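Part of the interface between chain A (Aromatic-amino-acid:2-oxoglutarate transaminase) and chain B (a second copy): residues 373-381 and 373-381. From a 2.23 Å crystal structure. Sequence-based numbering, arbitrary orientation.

Chain A, residues 373-381: ASGLTQTIV
Chain B 373-381: ASGLTQTIV

The same stretch of two copies meets across the interface, each as a short extended lead-in followed by a helix from 375 to 381 that continues beyond the stretch. The helix axes approach to 9.0 Å, and their N-to-C directions differ by 102°. Like residues lie in register: CA to CA is 6.2 Å for S374(A) and S374(B), and 6.5 Å for T377(A) and T377(B).

A373(A) (phi/psi -55/139) makes no contact across. Its O accepts a hydrogen bond from Q378(A) NE2 at 2.9 Å, which ties the lead-in to the helix. S374(A) (-38/121) is the N-cap residue. Its CA-to-CB bond points toward chain B, and its CB lies 3.6 Å from S374(B) CB. With chi1 t, its OG is hydrogen-bonded to T377(B) OG1 at 2.7 Å.

From G375(A) onward phi/psi stay near -63/-45. G375(A) has no side chain and makes no contact across; its O accepts a hydrogen bond from T379(A) OG1 at 2.7 Å. The CA-to-CB bond of L376(A) (chi1 t, chi2 p) points toward chain B, and its CD2 packs 3.6 Å from I380(B) CD1.

T377(A) (chi1 m) returns the serine contact: its OG1 is hydrogen-bonded to S374(B) OG at 2.7 Å. The same OG1 makes a weak hydrogen bond to T377(B) OG1 at 3.0 Å. The four hydroxyls thus form a chain, serine to threonine to threonine to serine.

Q378(A) (m, t, chi3 60°) and T379(A) (m) are out of reach of chain B. The CA-to-CB bond of I380(A) (m, t), one turn after L376(A), points toward it again. Its CD1 lies 3.7 Å from L376(B) CD2 and 3.7 Å from I380(B) CD1, so an apolar cluster adjoins the hydroxyls. The CA-to-CB bond of V381(A) (t) points sideways. Chain B repeats these rotamers, and the two stretches together bury 355 Å².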

# COMPACT_ATOMS: atom_id res chain seq x y z
N ALA A 373 3.37 4.59 -0.86
CA ALA A 373 4.33 3.63 -1.45
C ALA A 373 5.58 3.53 -0.56
O ALA A 373 6.02 4.54 -0.01
CB ALA A 373 4.68 4.05 -2.84
N SER A 374 6.10 2.32 -0.38
CA SER A 374 7.37 2.08 0.36
C SER A 374 8.39 3.19 0.05
O SER A 374 8.77 3.35 -1.12
CB SER A 374 7.93 0.71 0.03
OG SER A 374 9.07 0.46 0.83
N GLY A 375 8.85 3.89 1.08
CA GLY A 375 9.89 4.92 0.99
C GLY A 375 11.20 4.36 0.49
O GLY A 375 11.84 5.01 -0.33
N LEU A 376 11.57 3.17 0.95
CA LEU A 376 12.83 2.50 0.54
C LEU A 376 12.77 2.17 -0.96
O LEU A 376 13.78 2.36 -1.66
CB LEU A 376 13.02 1.23 1.37
CG LEU A 376 14.16 0.34 0.93
CD1 LEU A 376 15.44 1.12 0.95
CD2 LEU A 376 14.25 -0.88 1.85
N THR A 377 11.61 1.70 -1.44
CA THR A 377 11.39 1.41 -2.89
C THR A 377 11.46 2.72 -3.68
O THR A 377 12.15 2.74 -4.68
CB THR A 377 10.11 0.61 -3.09
OG1 THR A 377 10.30 -0.58 -2.33
CG2 THR A 377 9.83 0.26 -4.53
N GLN A 378 10.83 3.79 -3.21
CA GLN A 378 10.87 5.10 -3.91
C GLN A 378 12.32 5.53 -4.00
O GLN A 378 12.73 6.05 -5.06
CB GLN A 378 10.07 6.18 -3.19
CG GLN A 378 8.58 5.93 -3.24
CD GLN A 378 7.85 7.07 -2.61
OE1 GLN A 378 7.98 8.21 -3.06
NE2 GLN A 378 7.07 6.77 -1.58
N THR A 379 13.05 5.33 -2.91
CA THR A 379 14.48 5.68 -2.85
C THR A 379 15.23 4.93 -3.95
O THR A 379 15.96 5.58 -4.72
CB THR A 379 15.04 5.39 -1.46
OG1 THR A 379 14.28 6.21 -0.55
CG2 THR A 379 16.52 5.66 -1.41
N ILE A 380 15.08 3.62 -4.03
CA ILE A 380 15.88 2.77 -4.96
C ILE A 380 15.49 3.07 -6.42
O ILE A 380 16.41 3.21 -7.23
CB ILE A 380 15.72 1.28 -4.61
CG1 ILE A 380 16.49 0.95 -3.34
CG2 ILE A 380 16.15 0.43 -5.78
CD1 ILE A 380 16.11 -0.36 -2.71
N VAL A 381 14.20 3.16 -6.73
CA VAL A 381 13.75 3.36 -8.12
C VAL A 381 14.20 4.76 -8.54
O VAL A 381 14.82 4.89 -9.64
CB VAL A 381 12.25 3.11 -8.31
CG1 VAL A 381 11.82 3.53 -9.70
CG2 VAL A 381 11.90 1.65 -8.07
N ALA B 373 2.28 -5.22 0.19
CA ALA B 373 3.52 -4.54 0.61
C ALA B 373 4.57 -4.70 -0.49
O ALA B 373 4.61 -5.77 -1.11
CB ALA B 373 4.02 -5.09 1.91
N SER B 374 5.36 -3.66 -0.73
CA SER B 374 6.50 -3.69 -1.69
C SER B 374 7.33 -4.96 -1.53
O SER B 374 7.90 -5.15 -0.47
CB SER B 374 7.38 -2.49 -1.54
OG SER B 374 8.30 -2.44 -2.60
N GLY B 375 7.39 -5.80 -2.55
CA GLY B 375 8.21 -7.02 -2.56
C GLY B 375 9.68 -6.70 -2.37
O GLY B 375 10.37 -7.48 -1.68
N LEU B 376 10.15 -5.59 -2.95
CA LEU B 376 11.59 -5.20 -2.86
C LEU B 376 11.88 -4.95 -1.38
O LEU B 376 12.96 -5.31 -0.93
CB LEU B 376 11.87 -3.95 -3.72
CG LEU B 376 13.29 -3.41 -3.64
CD1 LEU B 376 14.34 -4.50 -3.83
CD2 LEU B 376 13.53 -2.27 -4.62
N THR B 377 10.94 -4.36 -0.65
CA THR B 377 11.13 -3.99 0.77
C THR B 377 11.06 -5.25 1.62
O THR B 377 11.91 -5.39 2.52
CB THR B 377 10.10 -2.96 1.23
OG1 THR B 377 10.38 -1.83 0.40
CG2 THR B 377 10.19 -2.65 2.71
N GLN B 378 10.07 -6.11 1.36
CA GLN B 378 9.94 -7.44 2.01
C GLN B 378 11.25 -8.19 1.81
O GLN B 378 11.68 -8.88 2.73
CB GLN B 378 8.80 -8.25 1.41
CG GLN B 378 7.42 -7.73 1.76
CD GLN B 378 6.34 -8.67 1.28
OE1 GLN B 378 6.30 -9.84 1.69
NE2 GLN B 378 5.47 -8.16 0.41
N THR B 379 11.83 -8.09 0.61
CA THR B 379 13.08 -8.80 0.23
C THR B 379 14.21 -8.25 1.10
O THR B 379 14.82 -9.05 1.80
CB THR B 379 13.35 -8.69 -1.27
OG1 THR B 379 12.24 -9.30 -1.93
CG2 THR B 379 14.64 -9.35 -1.71
N ILE B 380 14.42 -6.92 1.10
CA ILE B 380 15.52 -6.28 1.87
C ILE B 380 15.31 -6.58 3.35
O ILE B 380 16.27 -7.02 4.01
CB ILE B 380 15.64 -4.78 1.56
CG1 ILE B 380 16.17 -4.56 0.13
CG2 ILE B 380 16.52 -4.08 2.60
CD1 ILE B 380 16.10 -3.12 -0.31
N VAL B 381 14.11 -6.40 3.87
CA VAL B 381 13.87 -6.50 5.34
C VAL B 381 14.04 -7.96 5.76
O VAL B 381 14.70 -8.21 6.81
CB VAL B 381 12.53 -5.88 5.78
CG1 VAL B 381 12.17 -6.29 7.19
CG2 VAL B 381 12.55 -4.36 5.64